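PDB 3HCW: maltose operon transcriptional repressor from Staphylococcus aureus subsp. aureus Mu50, which probably binds operator DNA and a sugar effector to repress maltose operon transcription, as expected of a LacI-type regulator with a periplasmic-binding-protein-like ligand domain. Local coordinates for residues A[222-230]-A[239-247]; A[88-99]-A[104-112]. One frame throughout, in Å; residues are numbered along the deposited sequence. Where two conformers were deposited one is given.

Contact 1 (A[222-230]-A[239-247])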
ATOM      1  N   VAL A 222     -13.581  11.026  20.044  1.00 33.34           N
ATOM      2  CA  VAL A 222     -14.327  10.991  18.786  0.60 29.42           C
ATOM      3  C   VAL A 222     -14.285   9.608  18.162  1.00 23.26           C
ATOM      4  O   VAL A 222     -13.317   8.870  18.315  1.00 26.18           O
ATOM      5  CB  VAL A 222     -13.813  12.020  17.716  0.60 24.74           C
ATOM      6  CG1 VAL A 222     -14.120  13.430  18.125  0.60 33.83           C
ATOM      7  CG2 VAL A 222     -12.322  11.831  17.409  0.60 11.26           C
ATOM      8  N   MET A 223     -15.357   9.259  17.460  1.00 23.76           N
ATOM      9  CA  MET A 223     -15.416   8.027  16.688  1.00 29.59           C
ATOM     10  C   MET A 223     -14.961   8.328  15.250  1.00 35.50           C
ATOM     11  O   MET A 223     -15.156   9.438  14.728  1.00 28.06           O
ATOM     12  CB  MET A 223     -16.839   7.439  16.695  1.00 30.35           C
ATOM     13  CG  MET A 223     -17.342   6.836  18.055  1.00 30.05           C
ATOM     14  SD  MET A 223     -19.008   6.067  17.963  1.00 28.13           S
ATOM     15  CE  MET A 223     -19.811   7.075  16.745  1.00 40.13           C
ATOM     16  N   THR A 224     -14.328   7.356  14.608  1.00 28.00           N
ATOM     17  CA  THR A 224     -13.824   7.577  13.251  1.00 29.26           C
ATOM     18  C   THR A 224     -14.184   6.421  12.351  1.00 27.24           C
ATOM     19  O   THR A 224     -14.359   5.287  12.818  1.00 32.82           O
ATOM     20  CB  THR A 224     -12.280   7.847  13.194  1.00 27.51           C
ATOM     21  OG1 THR A 224     -11.563   6.720  13.698  1.00 38.96           O
ATOM     22  CG2 THR A 224     -11.897   9.087  14.010  1.00 20.46           C
ATOM     23  N   ALA A 225     -14.320   6.732  11.065  1.00 19.71           N
ATOM     24  CA  ALA A 225     -14.630   5.765  10.033  1.00 21.31           C
ATOM     25  C   ALA A 225     -14.248   6.330   8.661  1.00 22.60           C
ATOM     26  O   ALA A 225     -14.077   7.541   8.508  1.00 26.05           O
ATOM     27  CB  ALA A 225     -16.116   5.406  10.075  1.00 28.30           C
ATOM     28  N   THR A 226     -14.124   5.449   7.670  1.00 23.99           N
ATOM     29  CA  THR A 226     -13.729   5.846   6.323  1.00 32.31           C
ATOM     30  C   THR A 226     -14.209   4.872   5.243  1.00 36.49           C
ATOM     31  O   THR A 226     -15.018   3.992   5.522  1.00 34.26           O
ATOM     32  CB  THR A 226     -12.193   6.046   6.225  1.00 30.27           C
ATOM     33  OG1 THR A 226     -11.851   6.555   4.926  1.00 28.43           O
ATOM     34  CG2 THR A 226     -11.447   4.755   6.511  1.00 28.93           C
ATOM     35  N   PHE A 227     -13.709   5.046   4.016  1.00 31.50           N
ATOM     36  CA  PHE A 227     -14.037   4.178   2.888  1.00 35.25           C
ATOM     37  C   PHE A 227     -12.803   3.467   2.359  1.00 33.50           C
ATOM     38  O   PHE A 227     -11.684   3.939   2.561  1.00 37.78           O
ATOM     39  CB  PHE A 227     -14.675   4.975   1.748  1.00 27.23           C
ATOM     40  CG  PHE A 227     -15.955   5.655   2.121  1.00 27.08           C
ATOM     41  CD1 PHE A 227     -17.186   5.088   1.784  1.00 24.46           C
ATOM     42  CD2 PHE A 227     -15.933   6.878   2.791  1.00 25.66           C
ATOM     43  CE1 PHE A 227     -18.364   5.741   2.123  1.00 24.11           C
ATOM     44  CE2 PHE A 227     -17.095   7.532   3.119  1.00 20.86           C
ATOM     45  CZ  PHE A 227     -18.303   6.972   2.792  1.00 24.79           C
ATOM     46  N   ASN A 228     -13.035   2.451   1.590  1.00 40.38           N
ATOM     47  CA  ASN A 228     -12.049   1.477   1.349  0.50 41.62           C
ATOM     48  C   ASN A 228     -11.212   0.614   2.127  1.00 36.68           C
ATOM     49  O   ASN A 228     -10.038   0.767   2.194  1.00 37.53           O
ATOM     50  CB  ASN A 228     -11.628   1.405  -0.094  0.50 44.08           C
ATOM     51  CG  ASN A 228     -10.499   2.270  -0.371  0.50 43.42           C
ATOM     52  OD1 ASN A 228      -9.437   1.827  -0.803  0.50 48.41           O
ATOM     53  ND2 ASN A 228     -10.701   3.536  -0.129  0.50 46.83           N
ATOM     54  N   ASP A 229     -11.875  -0.348   2.698  1.00 42.04           N
ATOM     55  CA  ASP A 229     -11.232  -1.276   3.623  1.00 41.75           C
ATOM     56  C   ASP A 229     -10.088  -2.018   2.958  1.00 41.41           C
ATOM     57  O   ASP A 229     -10.229  -2.528   1.854  1.00 41.44           O
ATOM     58  CB  ASP A 229     -12.238  -2.302   4.146  1.00 34.24           C
ATOM     59  CG  ASP A 229     -11.677  -3.140   5.281  1.00 51.44           C
ATOM     60  OD1 ASP A 229     -10.961  -2.578   6.133  1.00 63.75           O
ATOM     61  OD2 ASP A 229     -11.946  -4.361   5.327  1.00 50.90           O
ATOM     62  N   SER A 230      -8.950  -2.033   3.639  1.00 35.97           N
ATOM     63  CA  SER A 230      -7.831  -2.881   3.287  1.00 34.76           C
ATOM     64  C   SER A 230      -7.158  -3.276   4.593  1.00 31.16           C
ATOM     65  O   SER A 230      -7.670  -2.989   5.682  1.00 34.50           O
ATOM     66  CB  SER A 230      -6.840  -2.118   2.403  1.00 39.94           C
ATOM     67  OG  SER A 230      -6.187  -1.099   3.148  1.00 28.70           O
ATOM     68  N   PRO A 239      -7.887   0.266  15.004  1.00 31.57           N
ATOM     69  CA  PRO A 239      -8.551  -0.343  13.848  1.00 31.26           C
ATOM     70  C   PRO A 239      -9.817   0.393  13.427  1.00 27.20           C
ATOM     71  O   PRO A 239     -10.627   0.777  14.272  1.00 32.94           O
ATOM     72  CB  PRO A 239      -8.879  -1.744  14.346  1.00 29.24           C
ATOM     73  CG  PRO A 239      -7.697  -2.063  15.206  1.00 31.64           C
ATOM     74  CD  PRO A 239      -7.483  -0.767  15.976  1.00 31.35           C
ATOM     75  N   GLN A 240      -9.965   0.599  12.123  1.00 29.97           N
ATOM     76  CA  GLN A 240     -11.006   1.492  11.623  1.00 33.36           C
ATOM     77  C   GLN A 240     -12.217   0.795  11.033  1.00 25.11           C
ATOM     78  O   GLN A 240     -12.099  -0.161  10.242  1.00 23.46           O
ATOM     79  CB  GLN A 240     -10.424   2.484  10.617  1.00 24.49           C
ATOM     80  CG  GLN A 240      -9.373   3.418  11.233  1.00 22.79           C
ATOM     81  CD  GLN A 240      -9.994   4.446  12.137  1.00 30.26           C
ATOM     82  OE1 GLN A 240     -11.008   5.043  11.793  1.00 31.34           O
ATOM     83  NE2 GLN A 240      -9.393   4.665  13.303  1.00 32.63           N
ATOM     84  N   THR A 241     -13.380   1.294  11.440  1.00 33.15           N
ATOM     85  CA  THR A 241     -14.643   0.967  10.816  1.00 29.27           C
ATOM     86  C   THR A 241     -14.627   1.571   9.419  1.00 34.44           C
ATOM     87  O   THR A 241     -14.251   2.742   9.228  1.00 26.12           O
ATOM     88  CB  THR A 241     -15.794   1.496  11.654  1.00 22.48           C
ATOM     89  OG1 THR A 241     -15.844   0.765  12.888  1.00 34.72           O
ATOM     90  CG2 THR A 241     -17.116   1.361  10.944  1.00 25.99           C
ATOM     91  N   CYS A 242     -15.001   0.746   8.445  1.00 27.86           N
ATOM     92  CA  CYS A 242     -14.980   1.181   7.059  0.60 41.13           C
ATOM     93  C   CYS A 242     -15.864   0.377   6.140  1.00 36.58           C
ATOM     94  O   CYS A 242     -16.330  -0.723   6.467  1.00 33.22           O
ATOM     95  CB  CYS A 242     -13.552   1.253   6.494  0.60 48.56           C
ATOM     96  SG  CYS A 242     -12.473  -0.042   7.029  0.60 65.22           S
ATOM     97  N   ILE A 243     -16.139   0.996   5.001  1.00 30.36           N
ATOM     98  CA  ILE A 243     -16.908   0.395   3.946  1.00 35.59           C
ATOM     99  C   ILE A 243     -15.940  -0.286   2.987  1.00 37.60           C
ATOM    100  O   ILE A 243     -15.073   0.369   2.393  1.00 28.22           O
ATOM    101  CB  ILE A 243     -17.723   1.462   3.176  1.00 41.21           C
ATOM    102  CG1 ILE A 243     -18.694   2.203   4.108  1.00 28.25           C
ATOM    103  CG2 ILE A 243     -18.460   0.821   2.015  1.00 43.88           C
ATOM    104  CD1 ILE A 243     -19.865   1.338   4.645  1.00 28.90           C
ATOM    105  N   ASP A 244     -16.088  -1.602   2.848  1.00 33.78           N
ATOM    106  CA  ASP A 244     -15.344  -2.375   1.859  1.00 32.66           C
ATOM    107  C   ASP A 244     -15.978  -2.175   0.465  1.00 26.43           C
ATOM    108  O   ASP A 244     -17.116  -2.545   0.245  1.00 25.26           O
ATOM    109  CB  ASP A 244     -15.363  -3.849   2.278  1.00 29.06           C
ATOM    110  CG  ASP A 244     -14.562  -4.742   1.352  1.00 43.89           C
ATOM    111  OD1 ASP A 244     -13.880  -4.234   0.430  1.00 37.98           O
ATOM    112  OD2 ASP A 244     -14.607  -5.974   1.565  1.00 47.70           O
ATOM    113  N   ILE A 245     -15.241  -1.600  -0.476  1.00 28.82           N
ATOM    114  CA  ILE A 245     -15.840  -1.251  -1.772  1.00 27.98           C
ATOM    115  C   ILE A 245     -15.429  -2.210  -2.895  1.00 39.69           C
ATOM    116  O   ILE A 245     -15.613  -1.913  -4.083  1.00 28.32           O
ATOM    117  CB  ILE A 245     -15.599   0.234  -2.150  1.00 26.47           C
ATOM    118  CG1 ILE A 245     -14.117   0.512  -2.412  1.00 36.50           C
ATOM    119  CG2 ILE A 245     -16.142   1.152  -1.068  1.00 30.55           C
ATOM    120  CD1 ILE A 245     -13.841   1.897  -2.960  1.00 33.92           C
ATOM    121  N   LYS A 246     -14.899  -3.369  -2.481  1.00 39.14           N
ATOM    122  CA  LYS A 246     -14.518  -4.484  -3.353  1.00 35.86           C
ATOM    123  C   LYS A 246     -13.726  -4.070  -4.611  1.00 35.64           C
ATOM    124  O   LYS A 246     -14.191  -4.289  -5.739  1.00 30.35           O
ATOM    125  CB  LYS A 246     -15.765  -5.288  -3.749  1.00 33.96           C
ATOM    126  CG  LYS A 246     -16.811  -5.464  -2.649  1.00 39.43           C
ATOM    127  CD  LYS A 246     -16.420  -6.553  -1.654  1.00 38.65           C
ATOM    128  CE  LYS A 246     -17.379  -6.556  -0.471  1.00 51.80           C
ATOM    129  NZ  LYS A 246     -16.808  -7.285   0.700  1.00 54.99           N
ATOM    130  N   PRO A 247     -12.542  -3.452  -4.426  1.00 34.24           N
ATOM    131  CA  PRO A 247     -11.792  -2.941  -5.593  1.00 26.78           C
ATOM    132  C   PRO A 247     -11.268  -4.030  -6.551  1.00 31.33           C
ATOM    133  O   PRO A 247     -11.172  -3.799  -7.770  1.00 29.21           O
ATOM    134  CB  PRO A 247     -10.656  -2.122  -4.959  1.00 28.67           C
ATOM    135  CG  PRO A 247     -10.500  -2.680  -3.558  1.00 31.83           C
ATOM    136  CD  PRO A 247     -11.859  -3.168  -3.144  1.00 30.15           C
TER
HETATM  137  O   HOH W   1     -12.485  -1.752  -0.044  1.00 28.76           O
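T224 and Q240 meet where strands 222-227 and 241-244 begin to run parallel, with short axes 4.7 Å apart at 15°. The backbone ladder is brief: T226 N donates to T241 O (3.1 Å) and I243 N to T226 O (3.2 Å), so T226 uses both of its peptide groups on the neighbouring strand. Past the strand end, D229 N reaches I243 O at 3.3 Å.

Among the polar side chains, T224 OG1 gives a short 2.6 Å bond to Q240 OE1, lying in the carbonyl plane on a lone pair. The glutamine bends at chi2 (-72°), which turns its amide oxygen toward T224 OG1, and H204 binds the same oxygen. In one conformer C242 SG comes close to D229 OD1, which also engages R282 and T233. A water donates to D229 O and D244 OD1 and accepts from I245 N, linking the loop at D229 to the end of strand 241-244; D244 OD1 further takes K246 N in an Asx turn, and D244 OD2 pairs with K246 NZ and K280.

Apolar packing lies on the face of F227 and I243, whose side chains run alongside each other, CD1 to CB 3.9 Å, against helix 115-129. Beyond the strands, N228 CB, in one conformer, rests on I245 CG1.

This is the parallel strand pair of a beta-alpha-beta unit: A225, F227 and I243 pack on one face, Q240 OE1, D229 OD1 and D244 OD2 each have more than one partner, and charge gathers at the C-terminal strand ends, where the chain enters helix 247-263 and packs against helix 25-39.

Contact 2 (A[88-99]-A[104-112]). With GOL (glycerol), chain C.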
ATOM      1  N   ILE A  88     -13.648   9.509 -27.108  1.00 67.66           N
ATOM      2  CA  ILE A  88     -14.914   9.663 -27.826  1.00 68.76           C
ATOM      3  C   ILE A  88     -14.671  10.241 -29.224  1.00 69.09           C
ATOM      4  O   ILE A  88     -15.209   9.724 -30.213  1.00 64.68           O
ATOM      5  CB  ILE A  88     -15.941  10.497 -27.004  1.00 71.75           C
ATOM      6  CG1 ILE A  88     -16.510   9.637 -25.866  1.00 71.05           C
ATOM      7  CG2 ILE A  88     -17.084  11.026 -27.888  1.00 70.45           C
ATOM      8  CD1 ILE A  88     -17.152  10.418 -24.737  1.00 63.81           C
ATOM      9  N   ASP A  89     -13.844  11.287 -29.296  1.00 74.20           N
ATOM     10  CA  ASP A  89     -13.452  11.912 -30.569  1.00 79.93           C
ATOM     11  C   ASP A  89     -12.742  10.937 -31.509  1.00 82.19           C
ATOM     12  O   ASP A  89     -13.030  10.894 -32.709  1.00 83.93           O
ATOM     13  CB  ASP A  89     -12.544  13.126 -30.325  1.00 77.34           C
ATOM     14  CG  ASP A  89     -13.296  14.328 -29.773  1.00 85.05           C
ATOM     15  OD1 ASP A  89     -12.738  15.023 -28.893  1.00 81.52           O
ATOM     16  OD2 ASP A  89     -14.439  14.581 -30.217  1.00 81.62           O
ATOM     17  N   GLU A  90     -11.830  10.142 -30.949  1.00 79.15           N
ATOM     18  CA  GLU A  90     -10.964   9.277 -31.744  1.00 76.04           C
ATOM     19  C   GLU A  90     -11.427   7.816 -31.767  1.00 72.11           C
ATOM     20  O   GLU A  90     -10.627   6.905 -32.003  1.00 71.31           O
ATOM     21  CB  GLU A  90      -9.511   9.420 -31.284  1.00 76.52           C
ATOM     22  CG  GLU A  90      -9.096  10.879 -31.091  1.00 87.47           C
ATOM     23  CD  GLU A  90      -7.798  11.243 -31.783  1.00 96.57           C
ATOM     24  OE1 GLU A  90      -7.679  12.405 -32.229  1.00 95.10           O
ATOM     25  OE2 GLU A  90      -6.899  10.380 -31.881  1.00104.43           O
ATOM     26  N   SER A  91     -12.727   7.625 -31.517  1.00 67.05           N
ATOM     27  CA  SER A  91     -13.450   6.347 -31.661  1.00 62.64           C
ATOM     28  C   SER A  91     -12.891   5.112 -30.933  1.00 62.52           C
ATOM     29  O   SER A  91     -13.123   3.976 -31.364  1.00 62.61           O
ATOM     30  CB  SER A  91     -13.692   6.033 -33.142  1.00 65.20           C
ATOM     31  OG  SER A  91     -14.748   6.822 -33.651  1.00 70.34           O
ATOM     32  N   MET A  92     -12.181   5.334 -29.829  1.00 53.38           N
ATOM     33  CA  MET A  92     -11.592   4.240 -29.060  1.00 57.06           C
ATOM     34  C   MET A  92     -12.617   3.601 -28.123  1.00 52.83           C
ATOM     35  O   MET A  92     -13.296   4.313 -27.387  1.00 50.71           O
ATOM     36  CB  MET A  92     -10.381   4.729 -28.258  1.00 58.35           C
ATOM     37  CG  MET A  92      -9.140   5.052 -29.094  1.00 63.77           C
ATOM     38  SD  MET A  92      -8.559   3.694 -30.135  1.00 62.63           S
ATOM     39  CE  MET A  92      -8.188   2.404 -28.932  1.00 51.00           C
ATOM     40  N   PRO A  93     -12.739   2.258 -28.158  1.00 52.37           N
ATOM     41  CA  PRO A  93     -13.604   1.532 -27.220  1.00 52.15           C
ATOM     42  C   PRO A  93     -13.075   1.685 -25.802  1.00 51.57           C
ATOM     43  O   PRO A  93     -11.854   1.643 -25.602  1.00 51.48           O
ATOM     44  CB  PRO A  93     -13.461   0.071 -27.667  1.00 47.94           C
ATOM     45  CG  PRO A  93     -12.976   0.141 -29.074  1.00 42.31           C
ATOM     46  CD  PRO A  93     -12.073   1.335 -29.095  1.00 52.84           C
ATOM     47  N   PHE A  94     -13.971   1.893 -24.836  1.00 45.98           N
ATOM     48  CA  PHE A  94     -13.553   2.040 -23.438  1.00 44.10           C
ATOM     49  C   PHE A  94     -14.576   1.639 -22.377  1.00 46.15           C
ATOM     50  O   PHE A  94     -15.763   1.498 -22.652  1.00 46.90           O
ATOM     51  CB  PHE A  94     -12.967   3.439 -23.141  1.00 48.50           C
ATOM     52  CG  PHE A  94     -13.949   4.570 -23.258  1.00 43.75           C
ATOM     53  CD1 PHE A  94     -14.156   5.204 -24.480  1.00 54.55           C
ATOM     54  CD2 PHE A  94     -14.623   5.044 -22.139  1.00 47.16           C
ATOM     55  CE1 PHE A  94     -15.042   6.268 -24.598  1.00 45.17           C
ATOM     56  CE2 PHE A  94     -15.515   6.111 -22.248  1.00 55.54           C
ATOM     57  CZ  PHE A  94     -15.721   6.724 -23.480  1.00 52.84           C
ATOM     58  N   ILE A  95     -14.068   1.448 -21.162  1.00 42.34           N
ATOM     59  CA  ILE A  95     -14.871   1.287 -19.955  1.00 46.30           C
ATOM     60  C   ILE A  95     -14.518   2.448 -19.032  1.00 42.33           C
ATOM     61  O   ILE A  95     -13.421   2.998 -19.119  1.00 43.21           O
ATOM     62  CB  ILE A  95     -14.608  -0.110 -19.278  1.00 41.60           C
ATOM     63  CG1 ILE A  95     -15.799  -1.030 -19.477  1.00 39.84           C
ATOM     64  CG2 ILE A  95     -14.421  -0.014 -17.790  1.00 54.41           C
ATOM     65  CD1 ILE A  95     -16.067  -1.376 -20.889  1.00 29.47           C
ATOM     66  N   VAL A  96     -15.456   2.846 -18.178  1.00 39.76           N
ATOM     67  CA  VAL A  96     -15.160   3.808 -17.128  1.00 33.73           C
ATOM     68  C   VAL A  96     -15.427   3.161 -15.784  1.00 35.72           C
ATOM     69  O   VAL A  96     -16.488   2.583 -15.561  1.00 39.67           O
ATOM     70  CB  VAL A  96     -15.999   5.097 -17.265  1.00 31.44           C
ATOM     71  CG1 VAL A  96     -15.647   6.100 -16.162  1.00 37.52           C
ATOM     72  CG2 VAL A  96     -15.797   5.730 -18.639  1.00 40.77           C
ATOM     73  N   ILE A  97     -14.456   3.234 -14.891  1.00 35.00           N
ATOM     74  CA  ILE A  97     -14.726   2.899 -13.517  1.00 37.08           C
ATOM     75  C   ILE A  97     -15.164   4.176 -12.797  1.00 44.90           C
ATOM     76  O   ILE A  97     -14.356   5.083 -12.558  1.00 40.48           O
ATOM     77  CB  ILE A  97     -13.544   2.205 -12.837  1.00 42.38           C
ATOM     78  CG1 ILE A  97     -13.180   0.941 -13.621  1.00 37.45           C
ATOM     79  CG2 ILE A  97     -13.892   1.862 -11.392  1.00 39.69           C
ATOM     80  CD1 ILE A  97     -12.155   0.076 -12.947  1.00 34.92           C
ATOM     81  N   GLY A  98     -16.465   4.236 -12.495  1.00 44.45           N
ATOM     82  CA  GLY A  98     -17.087   5.377 -11.822  1.00 40.35           C
ATOM     83  C   GLY A  98     -18.523   5.595 -12.274  1.00 43.49           C
ATOM     84  O   GLY A  98     -19.134   4.705 -12.880  1.00 41.71           O
ATOM     85  N   LYS A  99     -19.053   6.785 -11.986  1.00 38.80           N
ATOM     86  CA  LYS A  99     -20.459   7.109 -12.243  1.00 39.35           C
ATOM     87  C   LYS A  99     -20.717   7.819 -13.583  1.00 38.39           C
ATOM     88  O   LYS A  99     -20.047   8.807 -13.896  1.00 40.30           O
ATOM     89  CB  LYS A  99     -21.004   7.992 -11.119  1.00 32.71           C
ATOM     90  CG  LYS A  99     -22.513   7.823 -10.866  1.00 38.63           C
ATOM     91  CD  LYS A  99     -23.201   9.148 -10.550  1.00 50.02           C
ATOM     92  CE  LYS A  99     -22.281  10.132  -9.858  1.00 42.84           C
ATOM     93  NZ  LYS A  99     -23.065  11.280  -9.328  1.00 54.27           N
ATOM     94  N   ILE A 104     -24.362  11.182 -23.268  1.00 72.15           N
ATOM     95  CA  ILE A 104     -23.523  10.273 -24.069  1.00 75.21           C
ATOM     96  C   ILE A 104     -23.027   9.051 -23.284  1.00 66.95           C
ATOM     97  O   ILE A 104     -22.717   8.021 -23.878  1.00 66.46           O
ATOM     98  CB  ILE A 104     -22.331  10.998 -24.760  1.00 77.15           C
ATOM     99  CG1 ILE A 104     -21.495  11.779 -23.732  1.00 86.22           C
ATOM    100  CG2 ILE A 104     -22.844  11.880 -25.902  1.00 83.82           C
ATOM    101  CD1 ILE A 104     -20.280  12.512 -24.304  1.00 84.36           C
ATOM    102  N   ASP A 105     -22.993   9.168 -21.954  1.00 59.62           N
ATOM    103  CA  ASP A 105     -22.591   8.076 -21.061  1.00 52.34           C
ATOM    104  C   ASP A 105     -23.487   6.839 -21.131  1.00 50.86           C
ATOM    105  O   ASP A 105     -23.085   5.763 -20.689  1.00 56.69           O
ATOM    106  CB  ASP A 105     -22.491   8.568 -19.618  1.00 52.98           C
ATOM    107  CG  ASP A 105     -21.156   9.202 -19.313  1.00 51.26           C
ATOM    108  OD1 ASP A 105     -21.139  10.246 -18.634  1.00 58.65           O
ATOM    109  OD2 ASP A 105     -20.118   8.655 -19.744  1.00 64.14           O
ATOM    110  N   HIS A 106     -24.685   7.001 -21.696  1.00 52.53           N
ATOM    111  CA  HIS A 106     -25.579   5.883 -22.016  1.00 55.91           C
ATOM    112  C   HIS A 106     -24.950   4.878 -22.995  1.00 54.76           C
ATOM    113  O   HIS A 106     -25.268   3.687 -22.965  1.00 49.37           O
ATOM    114  CB  HIS A 106     -26.900   6.408 -22.598  1.00 64.58           C
ATOM    115  CG  HIS A 106     -27.796   7.063 -21.590  1.00 70.98           C
ATOM    116  ND1 HIS A 106     -28.256   6.411 -20.466  1.00 70.05           N
ATOM    117  CD2 HIS A 106     -28.337   8.304 -21.551  1.00 68.00           C
ATOM    118  CE1 HIS A 106     -29.025   7.228 -19.769  1.00 71.72           C
ATOM    119  NE2 HIS A 106     -29.089   8.384 -20.404  1.00 66.18           N
ATOM    120  N   GLN A 107     -24.056   5.374 -23.852  1.00 56.15           N
ATOM    121  CA  GLN A 107     -23.366   4.555 -24.849  1.00 56.56           C
ATOM    122  C   GLN A 107     -22.229   3.722 -24.258  1.00 57.48           C
ATOM    123  O   GLN A 107     -21.853   2.692 -24.823  1.00 62.16           O
ATOM    124  CB  GLN A 107     -22.809   5.435 -25.982  1.00 57.51           C
ATOM    125  CG  GLN A 107     -23.823   6.357 -26.664  1.00 62.71           C
ATOM    126  CD  GLN A 107     -25.087   5.630 -27.098  1.00 77.00           C
ATOM    127  OE1 GLN A 107     -26.183   5.933 -26.624  1.00 86.52           O
ATOM    128  NE2 GLN A 107     -24.938   4.659 -27.993  1.00 87.58           N
ATOM    129  N   PHE A 108     -21.685   4.171 -23.128  1.00 49.02           N
ATOM    130  CA  PHE A 108     -20.446   3.614 -22.585  1.00 45.27           C
ATOM    131  C   PHE A 108     -20.636   2.915 -21.247  1.00 47.47           C
ATOM    132  O   PHE A 108     -21.190   3.494 -20.316  1.00 45.38           O
ATOM    133  CB  PHE A 108     -19.383   4.711 -22.496  1.00 42.76           C
ATOM    134  CG  PHE A 108     -19.172   5.430 -23.798  1.00 51.13           C
ATOM    135  CD1 PHE A 108     -18.488   4.809 -24.844  1.00 44.66           C
ATOM    136  CD2 PHE A 108     -19.696   6.706 -23.998  1.00 52.95           C
ATOM    137  CE1 PHE A 108     -18.311   5.458 -26.067  1.00 60.61           C
ATOM    138  CE2 PHE A 108     -19.529   7.367 -25.218  1.00 42.43           C
ATOM    139  CZ  PHE A 108     -18.833   6.746 -26.253  1.00 58.08           C
ATOM    140  N   THR A 109     -20.193   1.663 -21.173  1.00 38.03           N
ATOM    141  CA  THR A 109     -20.298   0.873 -19.949  1.00 39.20           C
ATOM    142  C   THR A 109     -19.527   1.501 -18.791  1.00 37.33           C
ATOM    143  O   THR A 109     -18.355   1.859 -18.936  1.00 34.19           O
ATOM    144  CB  THR A 109     -19.839  -0.585 -20.181  1.00 31.63           C
ATOM    145  OG1 THR A 109     -20.745  -1.208 -21.091  1.00 36.97           O
ATOM    146  CG2 THR A 109     -19.848  -1.391 -18.882  1.00 39.21           C
ATOM    147  N   HIS A 110     -20.216   1.660 -17.662  1.00 33.24           N
ATOM    148  CA  HIS A 110     -19.612   2.118 -16.422  1.00 33.11           C
ATOM    149  C   HIS A 110     -19.674   1.021 -15.363  1.00 31.91           C
ATOM    150  O   HIS A 110     -20.638   0.251 -15.297  1.00 28.23           O
ATOM    151  CB  HIS A 110     -20.332   3.358 -15.904  1.00 25.02           C
ATOM    152  CG  HIS A 110     -19.995   4.614 -16.643  1.00 40.19           C
ATOM    153  ND1 HIS A 110     -19.328   5.667 -16.055  1.00 38.55           N
ATOM    154  CD2 HIS A 110     -20.249   4.996 -17.916  1.00 36.61           C
ATOM    155  CE1 HIS A 110     -19.186   6.643 -16.935  1.00 39.27           C
ATOM    156  NE2 HIS A 110     -19.736   6.261 -18.072  1.00 30.53           N
ATOM    157  N   ILE A 111     -18.632   0.954 -14.543  1.00 39.49           N
ATOM    158  CA  ILE A 111     -18.575   0.026 -13.420  1.00 28.57           C
ATOM    159  C   ILE A 111     -18.335   0.851 -12.156  1.00 32.82           C
ATOM    160  O   ILE A 111     -17.342   1.552 -12.050  1.00 35.12           O
ATOM    161  CB  ILE A 111     -17.483  -1.074 -13.626  1.00 35.87           C
ATOM    162  CG1 ILE A 111     -17.900  -2.070 -14.719  1.00 38.16           C
ATOM    163  CG2 ILE A 111     -17.260  -1.868 -12.362  1.00 30.45           C
ATOM    164  CD1 ILE A 111     -17.329  -1.781 -16.056  1.00 53.51           C
ATOM    165  N   ASP A 112     -19.260   0.781 -11.208  1.00 25.46           N
ATOM    166  CA  ASP A 112     -19.168   1.606 -10.008  1.00 35.67           C
ATOM    167  C   ASP A 112     -19.623   0.830  -8.766  1.00 33.67           C
ATOM    168  O   ASP A 112     -20.163  -0.280  -8.883  1.00 32.05           O
ATOM    169  CB  ASP A 112     -20.039   2.852 -10.202  1.00 29.07           C
ATOM    170  CG  ASP A 112     -19.537   4.070  -9.429  1.00 39.81           C
ATOM    171  OD1 ASP A 112     -18.468   4.007  -8.790  1.00 40.35           O
ATOM    172  OD2 ASP A 112     -20.238   5.105  -9.454  1.00 56.01           O
TER
HETATM  173  C1  GOL C   1     -14.908   4.233  -6.005  1.00 40.59           C
HETATM  174  O1  GOL C   1     -16.094   3.609  -5.556  1.00 31.19           O
HETATM  175  C2  GOL C   1     -14.927   4.224  -7.528  1.00 44.34           C
HETATM  176  O2  GOL C   1     -15.957   3.359  -7.917  1.00 42.43           O
HETATM  177  C3  GOL C   1     -15.205   5.606  -8.131  1.00 54.23           C
HETATM  178  O3  GOL C   1     -14.454   5.784  -9.327  1.00 37.66           O
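V96 and H110 are paired in parallel across strands 94-97 and 110-112, whose short axes lie 4.8 Å apart at 22°; I111 N donates to V96 O (2.9 Å), flanked by bonds from V96 N to T109 O and from G98 N to I111 O.

On one face the H110 ring lies over V96, whose CB sits 3.7 Å from the ring centroid in a CH-pi contact. Both ring nitrogens donate: NE2 to D105 OD2 at 2.9 Å, from above the carboxylate plane, and ND1 weakly to G98 O at the ring edge. F94 and F108 form an offset stack, centroids 4.5 Å apart and planes at 17°. F94 CG sits between its own N and carbonyl carbon (chi1 66°), which swings the ring towards F108; I88 CG1 touches F108 CZ, and I88 CD1 meets I104 CD1 at 3.8 Å. On the other face I95 CG2 packs on I111 CD1, beneath helix 247-263.

At the C-terminal end D112 OD1 accepts from glycerol O2 (2.7 Å); N113 and N115 also bind this molecule, which probably came from the crystallisation liquor.

One firm bond, one weak bond and the V96 contact hold the histidine ring, tying the 3-10 turn at 104-106 to both strands. Donation from both ring nitrogens would be compatible with a protonated ring beside D105. The glycerol, bound at the C-terminal strand ends, is consistent with a sugar-binding cleft.

Overall arrangement
Both contacts pair neighbouring parallel strands and are largely buried, but they belong to different lobes, consistent with the two-lobed periplasmic-binding-protein fold, with strand 272-280 between them in strand order. Contact 1 lies nearer the chain centre, about 11 Å away, whereas contact 2, about 18 Å out on the opposite side, reaches the surface at its 3-10 turn. Their centres are 28 Å apart and their nearest atoms about 7 Å, without touching. Contact 1 relies on buried polar groups, a bridging water and salt bridges at its strand ends; contact 2 relies more on aromatic stacking and a histidine-carboxylate bond. Each has a glycerol close to the C-terminal ends of its strands, consistent with the ligand cleft expected of this fold.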